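Local coordinates for sugar ABC transporter substrate-binding protein, BlMnBP1 (Bifidobacterium animalis subsp. lactis ATCC 27673, PDB 6I5R) that binds beta-manno-oligosaccharides such as mannobiose and probably delivers them to the membrane part of an ABC transporter for uptake, at residues V106-E110 / E389-N394; L130-K134 / I317-S322; G151-K157 / D299-F305; A187-N193 / G275-V281. One frame throughout, in Å; residues are numbered along the deposited sequence.

Overall arrangement
Contact 1 lies at the surface about 18 Å from the chain centre, contact 2 nearer the middle at about 9 Å, and contacts 3 and 4 on the far side, their centres about 34 and 35 Å from that of contact 1. Along the chain they nest: contact 4 inside 3, 3 inside 2, 2 inside 1. Contacts 2, 3 and 4 reach one mixed sheet, in which strand 139-155 has antiparallel neighbours 277-283, 300-304 and 314-325; contacts 3 and 4 touch, Val153 O to Met280 N being 2.9 Å. Of the four, contact 2 supplies sugar-pocket residues, including Asp320; contact 1, meeting it through Lys108 and Glu133, holds its zinc apart from the sugar.

Contact 1: residues V106-E110 / E389-N394; sequences VDKSE and EDLLAN. With ZN (zinc ion), chain J.
Asp107 reaches across to Asp390 and lies over the methyl of Ala393, OD1 3.6 Å from Ala393 CB. The two acids share a surface zinc site, joining the loop after strand 100-102 to the start of helix 391-399. Both are t rotamers and chelate through two oxygens: Asp107 OD1 and OD2 lie 2.3 and 2.1 Å from ZN, Asp390 OD1 and OD2 2.2 and 2.1 Å. Ser109 OG and Asn394 OD1, each 2.3 Å from ZN, and a water 2.1 Å from ZN complete the shell. The metal lets Asp107 OD1 and Asp390 OD1 sit 2.4 Å apart. Segment 106-110 is irregular, its Asx turn closed by Ser109 N to Asp107 OD1 (2.7 Å); residues 391-394 are helical, and Asn394 ND2 donates to Asp390 OD2 (2.8 Å). CA atoms pair as Asp107 with Ala393 (5.6 Å) and Ser109 with Asp390 (6.1 Å). Tyr136 of strand 135-136 packs beside the site, while helices 217-224 and 425-443 cover Leu391 and Leu392.

Contact 2: residues L130-K134 / I317-S322; sequences LADEK and IAGDYS. With BMA (beta-D-mannopyranose), chain B.
Segment 130-134 is an irregular loop, starting from Leu130 at positive phi (62/36) and held by Glu133 N to Leu130 O (3.2 Å). It faces a break in strand 314-325: 317-319 is extended, the chain bends at Asp320 (-76/-60), and the strand resumes by Ser322. The backbones stay apart, with CA atoms 7.2 Å from Leu130 to Gly319 and 7.7 Å from Lys134 to Ser322, so side chains and water fill the gap. Glu133, t in chi1 and chi2, reaches over to accept Gly319 N at OE2 (2.8 Å, 165°); a side chain on Gly319 would collide with that carboxylate. Leu130 CD1 packs 3.6 Å from Gly319 N, and Lys134 CG lies 3.5 Å from Ser322 OG. Two waters each join Glu133 OE1 (2.7 and 2.9 Å) to Ser322 OG (2.6 and 2.8 Å). Asp320, t in chi1, points away from the loop into the sugar pocket: OD1 accepts mannose O4 and OD2 accepts O6, both at 2.7 Å, and Asn145 also donates to OD2. Carboxylates thus work on both sides of this bend, Glu133 tying down its backbone and Asp320 reading two sugar hydroxyls.

Contact 3: residues G151-K157 / D299-F305; sequences GIVYNKK and DIGYMPF. With ZN (zinc ion), chain M.
Ile152 and Met303 pack CB to CG at 3.8 Å at the apolar centre of an antiparallel strand pair, 151-155 against 300-304, in the mixed sheet of this periplasmic-binding-protein-type fold. Met303 (chi1 p) sets SD over the Tyr154 ring (chi1 p), 4.6 Å from its centroid, a Met-aromatic contact; Ile152 CD1 meets Phe305 CD2 at 4.0 Å. On the other face, Val153 CG1 touches Ile300 CG2 (3.8 Å) and Val153 CG2 touches the edge of the Tyr302 ring at CD1 (4.0 Å). The short axes run 4.6 Å apart at 151°. Ile152-Met303 and Tyr154-Gly301 are hydrogen-bonded pairs: Ile152 N to Met303 O 2.8 Å, Met303 N to Ile152 O 2.9 Å, Tyr154 N to Gly301 O 3.1 Å and Gly301 N to Tyr154 O 2.8 Å. Lys156 N to Asp299 O (2.7 Å) extends the ladder into helix 156-162, N-capped by Asn155, whose OD1 accepts weakly from Lys157 N (2.8 Å) while ND2 donates to Met272 O. At the polar edge, zinc lies 2.1 Å from Asp299 OD2.

Contact 4: residues A187-N193 / G275-V281; sequences AVPLYTN and GEIATMV
Ile277 provides the main bump: its CD1 sits over one face of the Tyr191 ring, 3.9 Å from the centroid, a CH-pi contact, with Ile277 in m and Tyr191 in t. Met280 fills the space beside this ring, its CG 3.9 Å from Tyr191 CB. Ala187 CB nests against Gly275 O (3.5 Å) and Ala278 CB (4.2 Å). Strands 188-190 and 277-283 run parallel in the mixed sheet of the periplasmic-binding-protein-type fold, Val188 beside Ile277 with CA atoms 4.6 Å apart; Gly275, at positive phi (81/23), leaves helix 265-273 through a Schellman motif. Val188 N donates to Glu276 O (2.8 Å) and Val188 O accepts from Ala278 N (2.8 Å). At Pro189 (-60/-46) the chain turns a corner, its ring fitting against Leu178 and Lys182 of helix 171-184. Beyond it, Tyr191 N reaches Thr279 O at 3.1 Å. Thr279 (chi1 p) gives OG1 to Pro189 O at 2.7 Å, so a side-chain hydroxyl supplements the weak backbone bond from Thr279 N where the corner interrupts regular pairing.

Contact 1: residues V106-E110 / E389-N394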
# COMPACT_ATOMS: atom_id res chain seq x y z
N VAL A 106 -12.84 -2.82 1.23
CA VAL A 106 -14.24 -2.45 1.45
C VAL A 106 -14.66 -1.39 0.44
O VAL A 106 -13.96 -0.39 0.30
CB VAL A 106 -14.49 -1.94 2.89
CG1 VAL A 106 -15.92 -1.61 3.08
CG2 VAL A 106 -13.98 -2.95 3.86
N ASP A 107 -15.83 -1.57 -0.19
CA ASP A 107 -16.44 -0.55 -1.03
C ASP A 107 -16.59 0.74 -0.22
O ASP A 107 -17.23 0.76 0.84
CB ASP A 107 -17.81 -1.04 -1.56
CG ASP A 107 -18.38 -0.14 -2.67
OD1 ASP A 107 -18.35 1.12 -2.67
OD2 ASP A 107 -18.97 -0.67 -3.61
N LYS A 108 -16.08 1.84 -0.77
CA LYS A 108 -16.29 3.14 -0.15
C LYS A 108 -17.75 3.34 0.21
O LYS A 108 -18.08 3.83 1.29
CB LYS A 108 -15.87 4.27 -1.08
CG LYS A 108 -14.39 4.43 -1.27
CD LYS A 108 -14.19 5.38 -2.42
CE LYS A 108 -12.80 5.94 -2.45
NZ LYS A 108 -12.81 6.93 -3.55
N SER A 109 -18.64 3.00 -0.71
CA SER A 109 -20.05 3.19 -0.45
C SER A 109 -20.53 2.39 0.75
O SER A 109 -21.65 2.64 1.23
CB SER A 109 -20.83 2.78 -1.69
OG SER A 109 -20.65 1.39 -1.91
N GLU A 110 -19.74 1.43 1.25
CA GLU A 110 -20.12 0.67 2.43
C GLU A 110 -19.42 1.14 3.69
O GLU A 110 -19.67 0.59 4.77
CB GLU A 110 -19.83 -0.82 2.22
CG GLU A 110 -20.85 -1.54 1.36
CD GLU A 110 -20.54 -3.00 1.23
OE1 GLU A 110 -20.83 -3.57 0.16
OE2 GLU A 110 -20.02 -3.59 2.21
N GLU A 389 -17.72 8.88 -7.03
CA GLU A 389 -16.78 8.44 -6.00
C GLU A 389 -16.74 6.92 -5.91
O GLU A 389 -15.70 6.34 -5.60
CB GLU A 389 -17.20 9.06 -4.66
CG GLU A 389 -16.11 9.14 -3.60
CD GLU A 389 -16.55 9.96 -2.38
OE1 GLU A 389 -17.75 10.24 -2.26
OE2 GLU A 389 -15.70 10.33 -1.55
N ASP A 390 -17.86 6.28 -6.21
CA ASP A 390 -18.07 4.85 -6.03
C ASP A 390 -17.82 4.07 -7.31
O ASP A 390 -17.92 2.83 -7.30
CB ASP A 390 -19.52 4.62 -5.56
CG ASP A 390 -19.73 3.22 -5.03
OD1 ASP A 390 -18.76 2.62 -4.53
OD2 ASP A 390 -20.87 2.71 -5.10
N LEU A 391 -17.48 4.75 -8.40
CA LEU A 391 -17.45 4.08 -9.69
C LEU A 391 -16.32 3.04 -9.75
O LEU A 391 -16.54 1.93 -10.23
CB LEU A 391 -17.28 5.12 -10.80
CG LEU A 391 -17.29 4.48 -12.17
CD1 LEU A 391 -18.67 3.92 -12.48
CD2 LEU A 391 -16.86 5.47 -13.23
N LEU A 392 -15.14 3.38 -9.25
CA LEU A 392 -14.05 2.41 -9.30
C LEU A 392 -14.38 1.18 -8.46
O LEU A 392 -14.15 0.05 -8.88
CB LEU A 392 -12.73 3.03 -8.83
CG LEU A 392 -11.56 2.03 -8.77
CD1 LEU A 392 -11.07 1.58 -10.15
CD2 LEU A 392 -10.45 2.66 -7.94
N ALA A 393 -14.90 1.39 -7.25
CA ALA A 393 -15.21 0.25 -6.39
C ALA A 393 -16.22 -0.67 -7.06
O ALA A 393 -16.10 -1.90 -6.97
CB ALA A 393 -15.73 0.74 -5.04
N ASN A 394 -17.19 -0.10 -7.77
CA ASN A 394 -18.27 -0.87 -8.36
C ASN A 394 -17.83 -1.61 -9.61
O ASN A 394 -18.22 -2.75 -9.84
CB ASN A 394 -19.44 0.05 -8.66
CG ASN A 394 -20.13 0.56 -7.40
OD1 ASN A 394 -19.78 0.20 -6.26
ND2 ASN A 394 -21.07 1.45 -7.61
ZN ZN J . -20.16 0.97 -4.15
O HOH W 1 -12.76 6.48 -6.50
O HOH W 2 -21.91 0.49 -5.26

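Contact 2: residues L130-K134 / I317-S322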
# COMPACT_ATOMS: atom_id res chain seq x y z
N LEU A 130 -4.44 13.23 2.56
CA LEU A 130 -5.14 12.09 1.98
C LEU A 130 -6.52 11.91 2.61
O LEU A 130 -7.00 10.80 2.78
CB LEU A 130 -4.32 10.82 2.13
CG LEU A 130 -2.93 10.97 1.52
CD1 LEU A 130 -2.04 9.78 1.91
CD2 LEU A 130 -3.01 11.06 -0.00
N ALA A 131 -7.17 13.03 2.94
CA ALA A 131 -8.44 12.97 3.64
C ALA A 131 -9.55 12.37 2.79
O ALA A 131 -10.50 11.84 3.35
CB ALA A 131 -8.87 14.37 4.11
N ASP A 132 -9.43 12.42 1.47
CA ASP A 132 -10.48 11.92 0.59
C ASP A 132 -10.19 10.51 0.09
O ASP A 132 -10.94 10.00 -0.76
CB ASP A 132 -10.66 12.88 -0.60
CG ASP A 132 -9.45 12.92 -1.50
OD1 ASP A 132 -8.48 12.18 -1.25
OD2 ASP A 132 -9.43 13.71 -2.48
N GLU A 133 -9.12 9.89 0.58
CA GLU A 133 -8.78 8.54 0.13
C GLU A 133 -9.78 7.52 0.66
O GLU A 133 -10.28 6.67 -0.08
CB GLU A 133 -7.34 8.22 0.57
CG GLU A 133 -6.80 6.90 0.11
CD GLU A 133 -5.39 6.66 0.65
OE1 GLU A 133 -5.28 6.40 1.86
OE2 GLU A 133 -4.41 6.74 -0.11
N LYS A 134 -10.08 7.59 1.96
CA LYS A 134 -11.10 6.72 2.57
C LYS A 134 -12.27 7.59 3.00
O LYS A 134 -12.48 7.83 4.18
CB LYS A 134 -10.52 5.95 3.73
CG LYS A 134 -9.22 5.23 3.42
CD LYS A 134 -9.45 4.00 2.56
CE LYS A 134 -8.21 3.16 2.44
NZ LYS A 134 -8.41 2.01 1.55
N ILE A 317 1.93 9.02 -4.09
CA ILE A 317 1.92 8.89 -2.64
C ILE A 317 0.52 8.55 -2.21
O ILE A 317 -0.45 9.23 -2.60
CB ILE A 317 2.40 10.17 -1.95
CG1 ILE A 317 3.87 10.39 -2.28
CG2 ILE A 317 2.20 10.02 -0.48
CD1 ILE A 317 4.26 11.80 -2.02
N ALA A 318 0.39 7.49 -1.42
CA ALA A 318 -0.90 7.00 -1.01
C ALA A 318 -0.78 6.45 0.40
O ALA A 318 0.33 6.27 0.92
CB ALA A 318 -1.44 5.95 -1.99
N GLY A 319 -1.92 6.27 1.05
CA GLY A 319 -1.93 5.60 2.32
C GLY A 319 -1.57 4.14 2.14
O GLY A 319 -1.95 3.51 1.16
N ASP A 320 -0.81 3.62 3.09
CA ASP A 320 -0.57 2.18 3.14
C ASP A 320 -1.79 1.44 3.68
O ASP A 320 -2.40 0.63 2.96
CB ASP A 320 0.67 1.90 4.00
CG ASP A 320 0.84 0.44 4.29
OD1 ASP A 320 1.05 -0.36 3.36
OD2 ASP A 320 0.78 0.08 5.46
N TYR A 321 -2.19 1.76 4.90
CA TYR A 321 -3.35 1.19 5.57
C TYR A 321 -3.94 2.28 6.46
O TYR A 321 -3.20 3.01 7.12
CB TYR A 321 -2.97 -0.00 6.44
CG TYR A 321 -3.30 -1.36 5.86
CD1 TYR A 321 -4.62 -1.73 5.61
CD2 TYR A 321 -2.30 -2.29 5.62
CE1 TYR A 321 -4.93 -2.98 5.13
CE2 TYR A 321 -2.60 -3.53 5.12
CZ TYR A 321 -3.92 -3.89 4.89
OH TYR A 321 -4.23 -5.15 4.40
N SER A 322 -5.27 2.42 6.45
CA SER A 322 -5.91 3.49 7.18
C SER A 322 -6.61 2.97 8.42
O SER A 322 -7.21 1.89 8.40
CB SER A 322 -6.92 4.22 6.30
OG SER A 322 -6.25 4.95 5.29
C1 BMA B . 2.63 -6.08 5.07
C2 BMA B . 1.30 -6.35 4.31
C3 BMA B . 1.13 -5.29 3.26
C4 BMA B . 1.38 -3.89 3.83
C5 BMA B . 2.74 -3.81 4.52
C6 BMA B . 2.97 -2.46 5.16
O2 BMA B . 0.17 -6.17 5.17
O3 BMA B . -0.16 -5.31 2.65
O4 BMA B . 1.36 -2.99 2.76
O5 BMA B . 2.76 -4.80 5.56
O6 BMA B . 2.03 -2.23 6.22
O HOH W 3 -6.49 7.28 4.14
O HOH W 4 -4.86 3.81 3.10
O HOH W 5 -4.24 3.63 -0.77
O HOH W 6 -5.28 1.26 2.29

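Contact 3: residues G151-K157 / D299-F305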
# COMPACT_ATOMS: atom_id res chain seq x y z
N GLY A 151 7.56 1.66 -5.30
CA GLY A 151 8.83 1.74 -6.00
C GLY A 151 9.44 0.38 -6.00
O GLY A 151 8.74 -0.63 -5.96
N ILE A 152 10.76 0.33 -6.09
CA ILE A 152 11.45 -0.94 -6.04
C ILE A 152 12.55 -0.87 -4.99
O ILE A 152 13.38 0.04 -5.01
CB ILE A 152 12.03 -1.35 -7.41
CG1 ILE A 152 10.85 -1.52 -8.41
CG2 ILE A 152 12.84 -2.63 -7.27
CD1 ILE A 152 11.25 -2.05 -9.77
N VAL A 153 12.54 -1.83 -4.08
CA VAL A 153 13.64 -1.99 -3.14
C VAL A 153 14.74 -2.80 -3.82
O VAL A 153 14.46 -3.84 -4.41
CB VAL A 153 13.18 -2.68 -1.85
CG1 VAL A 153 14.34 -2.77 -0.82
CG2 VAL A 153 12.02 -1.97 -1.26
N TYR A 154 15.99 -2.34 -3.70
CA TYR A 154 17.06 -2.95 -4.45
C TYR A 154 18.33 -2.92 -3.63
O TYR A 154 18.47 -2.15 -2.68
CB TYR A 154 17.25 -2.27 -5.81
CG TYR A 154 17.96 -0.94 -5.82
CD1 TYR A 154 17.30 0.24 -5.50
CD2 TYR A 154 19.27 -0.86 -6.22
CE1 TYR A 154 17.96 1.45 -5.54
CE2 TYR A 154 19.94 0.32 -6.27
CZ TYR A 154 19.30 1.48 -5.92
OH TYR A 154 20.04 2.66 -5.99
N ASN A 155 19.22 -3.84 -3.95
CA ASN A 155 20.50 -3.94 -3.25
C ASN A 155 21.57 -3.27 -4.10
O ASN A 155 21.91 -3.76 -5.18
CB ASN A 155 20.85 -5.40 -2.97
CG ASN A 155 22.14 -5.52 -2.17
OD1 ASN A 155 23.17 -5.02 -2.59
ND2 ASN A 155 22.07 -6.16 -0.99
N LYS A 156 22.12 -2.16 -3.59
CA LYS A 156 23.11 -1.37 -4.31
C LYS A 156 24.40 -2.12 -4.55
O LYS A 156 25.07 -1.88 -5.56
CB LYS A 156 23.41 -0.11 -3.52
CG LYS A 156 22.19 0.68 -3.15
CD LYS A 156 22.50 1.74 -2.09
CE LYS A 156 21.53 2.90 -2.16
NZ LYS A 156 22.08 4.14 -1.48
N LYS A 157 24.81 -2.98 -3.62
CA LYS A 157 26.03 -3.75 -3.82
C LYS A 157 25.86 -4.75 -4.94
O LYS A 157 26.77 -4.94 -5.75
CB LYS A 157 26.42 -4.46 -2.53
CG LYS A 157 27.57 -5.44 -2.67
CD LYS A 157 28.00 -6.01 -1.33
CE LYS A 157 29.06 -7.11 -1.50
NZ LYS A 157 28.48 -8.44 -1.90
N ASP A 299 23.43 -1.06 2.07
CA ASP A 299 23.29 -1.63 0.75
C ASP A 299 21.85 -1.59 0.24
O ASP A 299 21.63 -1.88 -0.94
CB ASP A 299 23.81 -3.07 0.76
CG ASP A 299 25.32 -3.15 1.02
OD1 ASP A 299 26.03 -2.16 0.72
OD2 ASP A 299 25.78 -4.20 1.50
N ILE A 300 20.89 -1.21 1.07
CA ILE A 300 19.49 -1.12 0.66
C ILE A 300 19.22 0.24 0.05
O ILE A 300 19.43 1.27 0.70
CB ILE A 300 18.54 -1.37 1.85
CG1 ILE A 300 18.80 -2.71 2.51
CG2 ILE A 300 17.09 -1.29 1.37
CD1 ILE A 300 18.79 -3.86 1.60
N GLY A 301 18.70 0.25 -1.18
CA GLY A 301 18.28 1.46 -1.83
C GLY A 301 16.82 1.36 -2.25
O GLY A 301 16.18 0.32 -2.13
N TYR A 302 16.31 2.47 -2.74
CA TYR A 302 14.92 2.52 -3.15
C TYR A 302 14.86 3.34 -4.43
O TYR A 302 15.40 4.45 -4.48
CB TYR A 302 14.05 3.13 -2.05
CG TYR A 302 12.60 3.06 -2.34
CD1 TYR A 302 11.93 1.84 -2.39
CD2 TYR A 302 11.88 4.21 -2.51
CE1 TYR A 302 10.55 1.80 -2.66
CE2 TYR A 302 10.54 4.18 -2.79
CZ TYR A 302 9.88 2.99 -2.84
OH TYR A 302 8.53 3.09 -3.11
N MET A 303 14.27 2.78 -5.47
CA MET A 303 14.22 3.45 -6.75
C MET A 303 12.79 3.54 -7.26
O MET A 303 11.93 2.75 -6.87
CB MET A 303 15.06 2.72 -7.80
CG MET A 303 14.66 1.27 -7.98
SD MET A 303 15.62 0.60 -9.34
CE MET A 303 14.40 0.67 -10.59
N PRO A 304 12.53 4.48 -8.15
CA PRO A 304 11.23 4.51 -8.81
C PRO A 304 11.03 3.25 -9.64
O PRO A 304 11.99 2.63 -10.10
CB PRO A 304 11.30 5.77 -9.69
CG PRO A 304 12.46 6.58 -9.11
CD PRO A 304 13.42 5.57 -8.62
N PHE A 305 9.77 2.87 -9.81
CA PHE A 305 9.45 1.81 -10.75
C PHE A 305 9.94 2.23 -12.14
O PHE A 305 9.80 3.39 -12.51
CB PHE A 305 7.94 1.51 -10.79
CG PHE A 305 7.59 0.23 -11.54
CD1 PHE A 305 7.31 0.26 -12.90
CD2 PHE A 305 7.58 -1.00 -10.90
CE1 PHE A 305 7.03 -0.90 -13.60
CE2 PHE A 305 7.30 -2.16 -11.60
CZ PHE A 305 7.02 -2.11 -12.96
ZN ZN M . 27.46 -4.23 2.78
O HOH W 7 24.39 -6.55 0.82
O HOH W 8 28.13 -2.28 2.22

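Contact 4: residues A187-N193 / G275-V281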
# COMPACT_ATOMS: atom_id res chain seq x y z
N ALA A 187 22.77 -13.25 -6.98
CA ALA A 187 21.49 -12.87 -6.38
C ALA A 187 20.33 -13.28 -7.27
O ALA A 187 20.43 -13.30 -8.50
CB ALA A 187 21.43 -11.36 -6.14
N VAL A 188 19.19 -13.56 -6.65
CA VAL A 188 17.93 -13.65 -7.40
C VAL A 188 17.65 -12.25 -7.95
O VAL A 188 17.51 -11.31 -7.16
CB VAL A 188 16.79 -14.16 -6.51
CG1 VAL A 188 15.46 -14.10 -7.26
CG2 VAL A 188 17.07 -15.58 -6.03
N PRO A 189 17.55 -12.06 -9.27
CA PRO A 189 17.34 -10.69 -9.77
C PRO A 189 16.06 -10.03 -9.27
O PRO A 189 16.08 -8.88 -8.84
CB PRO A 189 17.32 -10.87 -11.30
CG PRO A 189 18.17 -12.12 -11.54
CD PRO A 189 17.89 -13.01 -10.36
N LEU A 190 14.93 -10.74 -9.31
CA LEU A 190 13.68 -10.21 -8.79
C LEU A 190 12.98 -11.32 -8.03
O LEU A 190 12.66 -12.36 -8.61
CB LEU A 190 12.79 -9.66 -9.92
CG LEU A 190 11.50 -8.93 -9.53
CD1 LEU A 190 11.08 -7.87 -10.53
CD2 LEU A 190 10.38 -9.97 -9.36
N TYR A 191 12.74 -11.10 -6.74
CA TYR A 191 12.10 -12.10 -5.90
C TYR A 191 10.63 -11.76 -5.84
O TYR A 191 10.27 -10.63 -5.50
CB TYR A 191 12.71 -12.09 -4.50
CG TYR A 191 12.36 -13.27 -3.65
CD1 TYR A 191 13.07 -14.44 -3.74
CD2 TYR A 191 11.34 -13.19 -2.71
CE1 TYR A 191 12.77 -15.52 -2.93
CE2 TYR A 191 11.05 -14.26 -1.91
CZ TYR A 191 11.76 -15.43 -2.02
OH TYR A 191 11.47 -16.50 -1.20
N THR A 192 9.78 -12.72 -6.18
CA THR A 192 8.39 -12.37 -6.39
C THR A 192 7.58 -12.35 -5.10
O THR A 192 6.56 -11.68 -5.07
CB THR A 192 7.67 -13.35 -7.33
OG1 THR A 192 7.69 -14.65 -6.73
CG2 THR A 192 8.30 -13.39 -8.68
N ASN A 193 8.00 -13.08 -4.06
CA ASN A 193 7.17 -13.32 -2.88
C ASN A 193 5.78 -13.78 -3.30
O ASN A 193 4.77 -13.39 -2.72
CB ASN A 193 7.10 -12.10 -1.97
CG ASN A 193 8.22 -12.09 -0.93
OD1 ASN A 193 8.36 -13.05 -0.18
ND2 ASN A 193 9.03 -11.03 -0.91
N GLY A 275 22.35 -9.42 0.11
CA GLY A 275 22.69 -9.44 -1.30
C GLY A 275 22.39 -10.73 -2.03
O GLY A 275 23.03 -10.98 -3.06
N GLU A 276 21.47 -11.55 -1.53
CA GLU A 276 21.01 -12.78 -2.18
C GLU A 276 19.78 -12.53 -3.03
O GLU A 276 19.40 -13.40 -3.82
CB GLU A 276 20.67 -13.85 -1.14
CG GLU A 276 21.82 -14.19 -0.25
CD GLU A 276 21.49 -15.25 0.78
OE1 GLU A 276 20.67 -16.16 0.51
OE2 GLU A 276 22.04 -15.14 1.88
N ILE A 277 19.16 -11.38 -2.86
CA ILE A 277 18.08 -10.91 -3.71
C ILE A 277 18.45 -9.51 -4.20
O ILE A 277 18.89 -8.67 -3.40
CB ILE A 277 16.73 -10.85 -2.98
CG1 ILE A 277 16.18 -12.24 -2.60
CG2 ILE A 277 15.74 -10.08 -3.83
CD1 ILE A 277 15.05 -12.16 -1.57
N ALA A 278 18.26 -9.24 -5.48
CA ALA A 278 18.64 -7.93 -5.99
C ALA A 278 17.50 -6.91 -5.95
O ALA A 278 17.72 -5.74 -5.64
CB ALA A 278 19.15 -8.03 -7.42
N THR A 279 16.28 -7.33 -6.30
CA THR A 279 15.15 -6.41 -6.28
C THR A 279 13.87 -7.07 -5.77
O THR A 279 13.67 -8.27 -5.92
CB THR A 279 14.86 -5.82 -7.66
OG1 THR A 279 14.35 -6.83 -8.53
CG2 THR A 279 16.11 -5.21 -8.28
N MET A 280 13.03 -6.24 -5.16
CA MET A 280 11.67 -6.62 -4.80
C MET A 280 10.77 -5.42 -5.06
O MET A 280 11.12 -4.30 -4.69
CB MET A 280 11.58 -7.06 -3.33
CG MET A 280 12.19 -8.43 -3.11
SD MET A 280 11.78 -9.16 -1.53
CE MET A 280 13.12 -8.54 -0.51
N VAL A 281 9.63 -5.66 -5.69
CA VAL A 281 8.72 -4.58 -6.08
C VAL A 281 7.79 -4.38 -4.89
O VAL A 281 6.82 -5.10 -4.70
CB VAL A 281 7.98 -4.92 -7.37
CG1 VAL A 281 6.97 -3.83 -7.73
CG2 VAL A 281 9.00 -5.11 -8.49
O HOH W 9 9.00 -8.32 -6.44